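Thiamine-binding periplasmic protein (Escherichia coli, PDB 2QRY) binds thiamine, thiamine phosphate and thiamine diphosphate with high affinity as the periplasmic component of the ThiBPQ ABC transporter for thiamine import. Local coordinates at residues D91-T96 / D118-F123; A250-A255 / L261-L266. One frame throughout, in Å; residues are numbered along the deposited sequence.

Contact 1 (D91-T96 / D118-F123)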
loop_
_atom_site.group_PDB
_atom_site.type_symbol
_atom_site.label_atom_id
_atom_site.label_comp_id
_atom_site.label_asym_id
_atom_site.label_seq_id
_atom_site.Cartn_x
_atom_site.Cartn_y
_atom_site.Cartn_z
ATOM N N ASP A 91 -6.589 8.962 10.215
ATOM C CA ASP A 91 -6.951 9.449 11.539
ATOM C C ASP A 91 -5.713 9.537 12.425
ATOM O O ASP A 91 -5.450 10.566 13.055
ATOM C CB ASP A 91 -7.969 8.503 12.173
ATOM C CG ASP A 91 -8.791 9.170 13.253
ATOM O OD1 ASP A 91 -9.686 9.969 12.902
ATOM O OD2 ASP A 91 -8.542 8.900 14.451
ATOM N N ALA A 92 -4.960 8.441 12.465
ATOM C CA ALA A 92 -3.745 8.350 13.266
ATOM C C ALA A 92 -2.756 9.450 12.895
ATOM O O ALA A 92 -2.142 10.061 13.774
ATOM C CB ALA A 92 -3.103 6.986 13.073
ATOM N N ALA A 93 -2.616 9.703 11.595
ATOM C CA ALA A 93 -1.700 10.732 11.105
ATOM C C ALA A 93 -2.130 12.143 11.511
ATOM O O ALA A 93 -1.339 12.893 12.080
ATOM C CB ALA A 93 -1.575 10.649 9.585
ATOM N N SER A 94 -3.382 12.500 11.231
ATOM C CA SER A 94 -3.875 13.833 11.565
ATOM C C SER A 94 -3.868 14.113 13.074
ATOM O O SER A 94 -3.500 15.204 13.501
ATOM C CB SER A 94 -5.289 14.041 11.002
ATOM O OG SER A 94 -6.279 13.495 11.859
ATOM N N LYS A 95 -4.265 13.134 13.885
ATOM C CA LYS A 95 -4.284 13.333 15.336
ATOM C C LYS A 95 -2.885 13.670 15.857
ATOM O O LYS A 95 -2.725 14.220 16.947
ATOM C CB LYS A 95 -4.813 12.084 16.031
ATOM N N THR A 96 -1.875 13.344 15.061
ATOM C CA THR A 96 -0.494 13.597 15.435
ATOM C C THR A 96 -0.169 15.092 15.359
ATOM O O THR A 96 0.609 15.603 16.155
ATOM C CB THR A 96 0.473 12.786 14.522
ATOM O OG1 THR A 96 1.583 12.319 15.297
ATOM C CG2 THR A 96 1.001 13.643 13.383
ATOM N N ASP A 118 -8.490 17.630 3.427
ATOM C CA ASP A 118 -7.670 18.828 3.269
ATOM C C ASP A 118 -6.171 18.597 3.440
ATOM O O ASP A 118 -5.356 19.409 2.986
ATOM C CB ASP A 118 -8.136 19.895 4.267
ATOM N N THR A 119 -5.808 17.485 4.074
ATOM C CA THR A 119 -4.404 17.193 4.344
ATOM C C THR A 119 -3.708 16.144 3.476
ATOM O O THR A 119 -2.674 16.418 2.863
ATOM C CB THR A 119 -4.239 16.779 5.822
ATOM O OG1 THR A 119 -4.782 17.806 6.663
ATOM C CG2 THR A 119 -2.761 16.559 6.166
ATOM N N PHE A 120 -4.271 14.942 3.437
ATOM C CA PHE A 120 -3.674 13.841 2.684
ATOM C C PHE A 120 -4.172 13.708 1.243
ATOM O O PHE A 120 -5.366 13.560 0.988
ATOM C CB PHE A 120 -3.892 12.548 3.470
ATOM C CG PHE A 120 -3.442 12.649 4.898
ATOM C CD1 PHE A 120 -2.089 12.644 5.215
ATOM C CD2 PHE A 120 -4.364 12.845 5.917
ATOM C CE1 PHE A 120 -1.656 12.840 6.527
ATOM C CE2 PHE A 120 -3.945 13.042 7.233
ATOM C CZ PHE A 120 -2.587 13.042 7.536
ATOM N N VAL A 121 -3.228 13.753 0.311
ATOM C CA VAL A 121 -3.522 13.661 -1.111
ATOM C C VAL A 121 -3.243 12.266 -1.678
ATOM O O VAL A 121 -2.132 11.745 -1.567
ATOM C CB VAL A 121 -2.670 14.679 -1.909
ATOM C CG1 VAL A 121 -3.125 14.719 -3.359
ATOM C CG2 VAL A 121 -2.765 16.053 -1.273
ATOM N N PRO A 122 -4.255 11.643 -2.297
ATOM C CA PRO A 122 -4.056 10.309 -2.868
ATOM C C PRO A 122 -3.193 10.383 -4.120
ATOM O O PRO A 122 -3.206 11.392 -4.828
ATOM C CB PRO A 122 -5.474 9.857 -3.209
ATOM C CG PRO A 122 -6.324 10.619 -2.270
ATOM C CD PRO A 122 -5.686 11.986 -2.257
ATOM N N PHE A 123 -2.442 9.318 -4.392
ATOM C CA PHE A 123 -1.624 9.268 -5.594
ATOM C C PHE A 123 -1.849 7.961 -6.356
ATOM O O PHE A 123 -1.444 7.833 -7.510
ATOM C CB PHE A 123 -0.136 9.517 -5.275
ATOM C CG PHE A 123 0.520 8.465 -4.417
ATOM C CD1 PHE A 123 0.975 7.273 -4.974
ATOM C CD2 PHE A 123 0.770 8.709 -3.068
ATOM C CE1 PHE A 123 1.675 6.352 -4.206
ATOM C CE2 PHE A 123 1.470 7.794 -2.292
ATOM C CZ PHE A 123 1.924 6.617 -2.860
#

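Contact 2 (A250-A255 / L261-L266)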
loop_
_atom_site.group_PDB
_atom_site.type_symbol
_atom_site.label_atom_id
_atom_site.label_comp_id
_atom_site.label_asym_id
_atom_site.label_seq_id
_atom_site.Cartn_x
_atom_site.Cartn_y
_atom_site.Cartn_z
ATOM N N ALA A 250 -0.095 11.151 0.450
ATOM C CA ALA A 250 1.087 11.917 0.795
ATOM C C ALA A 250 0.608 13.216 1.454
ATOM O O ALA A 250 -0.519 13.663 1.216
ATOM C CB ALA A 250 1.896 12.219 -0.446
ATOM N N ALA A 251 1.457 13.802 2.292
ATOM C CA ALA A 251 1.124 15.047 2.965
ATOM C C ALA A 251 2.404 15.787 3.334
ATOM O O ALA A 251 3.463 15.171 3.504
ATOM C CB ALA A 251 0.310 14.765 4.210
ATOM N N ARG A 252 2.309 17.108 3.447
ATOM C CA ARG A 252 3.465 17.914 3.802
ATOM C C ARG A 252 3.481 18.071 5.319
ATOM O O ARG A 252 2.430 18.113 5.956
ATOM C CB ARG A 252 3.396 19.280 3.112
ATOM C CG ARG A 252 2.385 20.271 3.684
ATOM C CD ARG A 252 2.284 21.498 2.772
ATOM N NE ARG A 252 1.961 22.741 3.478
ATOM C CZ ARG A 252 2.717 23.282 4.436
ATOM N NH1 ARG A 252 3.846 22.692 4.820
ATOM N NH2 ARG A 252 2.352 24.425 5.003
ATOM N N THR A 253 4.675 18.147 5.894
ATOM C CA THR A 253 4.800 18.279 7.338
ATOM C C THR A 253 4.607 19.716 7.784
ATOM O O THR A 253 4.893 20.652 7.039
ATOM C CB THR A 253 6.176 17.786 7.814
ATOM O OG1 THR A 253 7.213 18.521 7.146
ATOM C CG2 THR A 253 6.332 16.293 7.504
ATOM N N ALA A 254 4.107 19.890 9.000
ATOM C CA ALA A 254 3.897 21.227 9.538
ATOM C C ALA A 254 5.247 21.898 9.792
ATOM O O ALA A 254 5.387 23.110 9.630
ATOM C CB ALA A 254 3.102 21.148 10.824
ATOM N N ALA A 255 6.241 21.101 10.169
ATOM C CA ALA A 255 7.580 21.619 10.453
ATOM C C ALA A 255 8.448 21.857 9.212
ATOM O O ALA A 255 9.594 22.304 9.321
ATOM C CB ALA A 255 8.303 20.674 11.417
ATOM N N LEU A 261 7.480 24.514 -1.862
ATOM C CA LEU A 261 7.918 23.386 -2.681
ATOM C C LEU A 261 7.118 22.133 -2.342
ATOM O O LEU A 261 6.611 21.449 -3.232
ATOM C CB LEU A 261 9.400 23.091 -2.455
ATOM C CG LEU A 261 10.385 23.402 -3.578
ATOM C CD1 LEU A 261 11.712 22.726 -3.260
ATOM C CD2 LEU A 261 9.853 22.896 -4.907
ATOM N N ALA A 262 7.021 21.832 -1.051
ATOM C CA ALA A 262 6.289 20.658 -0.592
ATOM C C ALA A 262 4.915 20.614 -1.241
ATOM O O ALA A 262 4.454 19.561 -1.690
ATOM C CB ALA A 262 6.138 20.691 0.931
ATOM N N GLN A 263 4.269 21.772 -1.294
ATOM C CA GLN A 263 2.940 21.871 -1.868
ATOM C C GLN A 263 2.943 21.782 -3.390
ATOM O O GLN A 263 1.969 21.319 -3.989
ATOM C CB GLN A 263 2.282 23.157 -1.373
ATOM C CG GLN A 263 2.259 23.181 0.145
ATOM C CD GLN A 263 1.613 24.412 0.742
ATOM O OE1 GLN A 263 2.021 25.542 0.467
ATOM N NE2 GLN A 263 0.603 24.197 1.582
ATOM N N LYS A 264 4.031 22.212 -4.016
ATOM C CA LYS A 264 4.115 22.125 -5.464
ATOM C C LYS A 264 4.329 20.659 -5.818
ATOM O O LYS A 264 3.949 20.202 -6.894
ATOM C CB LYS A 264 5.260 22.989 -6.008
ATOM C CG LYS A 264 5.056 24.480 -5.774
ATOM C CD LYS A 264 5.656 25.331 -6.880
ATOM C CE LYS A 264 7.175 25.274 -6.905
ATOM N NZ LYS A 264 7.726 26.170 -7.972
ATOM N N PHE A 265 4.935 19.919 -4.895
ATOM C CA PHE A 265 5.167 18.500 -5.123
ATOM C C PHE A 265 3.865 17.725 -4.974
ATOM O O PHE A 265 3.610 16.782 -5.720
ATOM C CB PHE A 265 6.208 17.954 -4.147
ATOM C CG PHE A 265 6.412 16.473 -4.265
ATOM C CD1 PHE A 265 5.672 15.591 -3.483
ATOM C CD2 PHE A 265 7.301 15.958 -5.199
ATOM C CE1 PHE A 265 5.814 14.223 -3.635
ATOM C CE2 PHE A 265 7.450 14.590 -5.361
ATOM C CZ PHE A 265 6.705 13.720 -4.577
ATOM N N LEU A 266 3.040 18.129 -4.014
ATOM C CA LEU A 266 1.762 17.467 -3.781
ATOM C C LEU A 266 0.783 17.695 -4.935
ATOM O O LEU A 266 0.032 16.793 -5.303
ATOM C CB LEU A 266 1.148 17.950 -2.462
ATOM C CG LEU A 266 1.911 17.537 -1.192
ATOM C CD1 LEU A 266 1.256 18.149 0.038
ATOM C CD2 LEU A 266 1.946 16.014 -1.076
#

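Contact 1 (D91-T96 / D118-F123)
With CG anti to the carbonyl carbon (chi1 -52°) and the ring turned to a chi2 of -74°, F120 sends its phenyl group toward helix 90-96 so that the far end of the ring meets the helix at A93 and S94. The ring atom CZ lies 3.3 Å from A93 CB, a close apolar approach that comes in obliquely to the ring. The backbone of the next helical residue lies at the ring edge, near its plane, where S94 N is 3.8 Å from CZ. Over the centre of one ring face sits the methyl CG2 of the preceding residue, T119, 3.7 Å above the plane. F99 adds an edge-to-face stack, and V249 and A251 of strand 243-252 also touch F120. In this type 2 periplasmic-binding fold the ring thus joins helix 90-96 to the chain leading into a long strand whose antiparallel pairing with both 243-252 and 214-218 is consistent with a link between the two lobes. Were F120 replaced by an alanine, the methyl of A93 would probably lose its aromatic partner and a gap would open between the two segments. On the helix, S94 OG turns back to D91 O at 3.3 Å, tilted 27° from the carbonyl plane, and the same oxygen also accepts the helical bond from K95 N.

Contact 2 (A250-A255 / L261-L266)
Q263 NE2 donates a hydrogen bond to the carbonyl oxygen of K101, and this same nitrogen is modelled 2.7 Å from R252 NE at the edge of the guanidinium. Both nitrogens are donors, so this is no hydrogen bond, and so short an approach is doubtful in detail. The two side chains cross with guanidinium and amide planes 77° apart. Nearer the backbone the contact is apolar. R252 CB rests 3.8 Å from A262 CB and 3.9 Å from L266 CD1, two residues one helical turn apart that are joined by the bond from L266 N to A262 O. L266, with chi1 at -67° setting CG beside its own backbone N, divides its two methyls along the strand: CD1 goes to R252, while CD2 meets A250 CB at 3.8 Å. Strand 250-252 and helix 261-266 run nearly antiparallel, their N-to-C directions 161° apart and their axes 8.4 Å from each other at closest approach. A262 and L266 also touch V81, so the helix bridges two neighbouring strands, 243-252 and 81-86. A strand that turns through a short loop into a helix folded back over its own sheet is a familiar unit of the layered alpha/beta lobes of solute-binding proteins.

How the contacts relate
Contacts 1 and 2 have centres 12 Å apart and meet through the antiparallel pair of strands 121-133 and 243-252. V121 N lies 2.9 Å from A250 O, a probable hydrogen bond, and F120 CD1 packs 3.4 Å from A251 CB. The successive alanines serve different partners: the methyl of A250 points to helix 259-269 in contact 2, whereas that of A251 points away from this helix and reaches F120 of contact 1. The touching side chains of A93 and A250 stand back from the thiamine site. That of A93 is about 11 Å from the side chain of T165 and about 11 Å from G63, both thiamine-binding residues, and that of A250 about 13 Å from the bound thiamin phosphate.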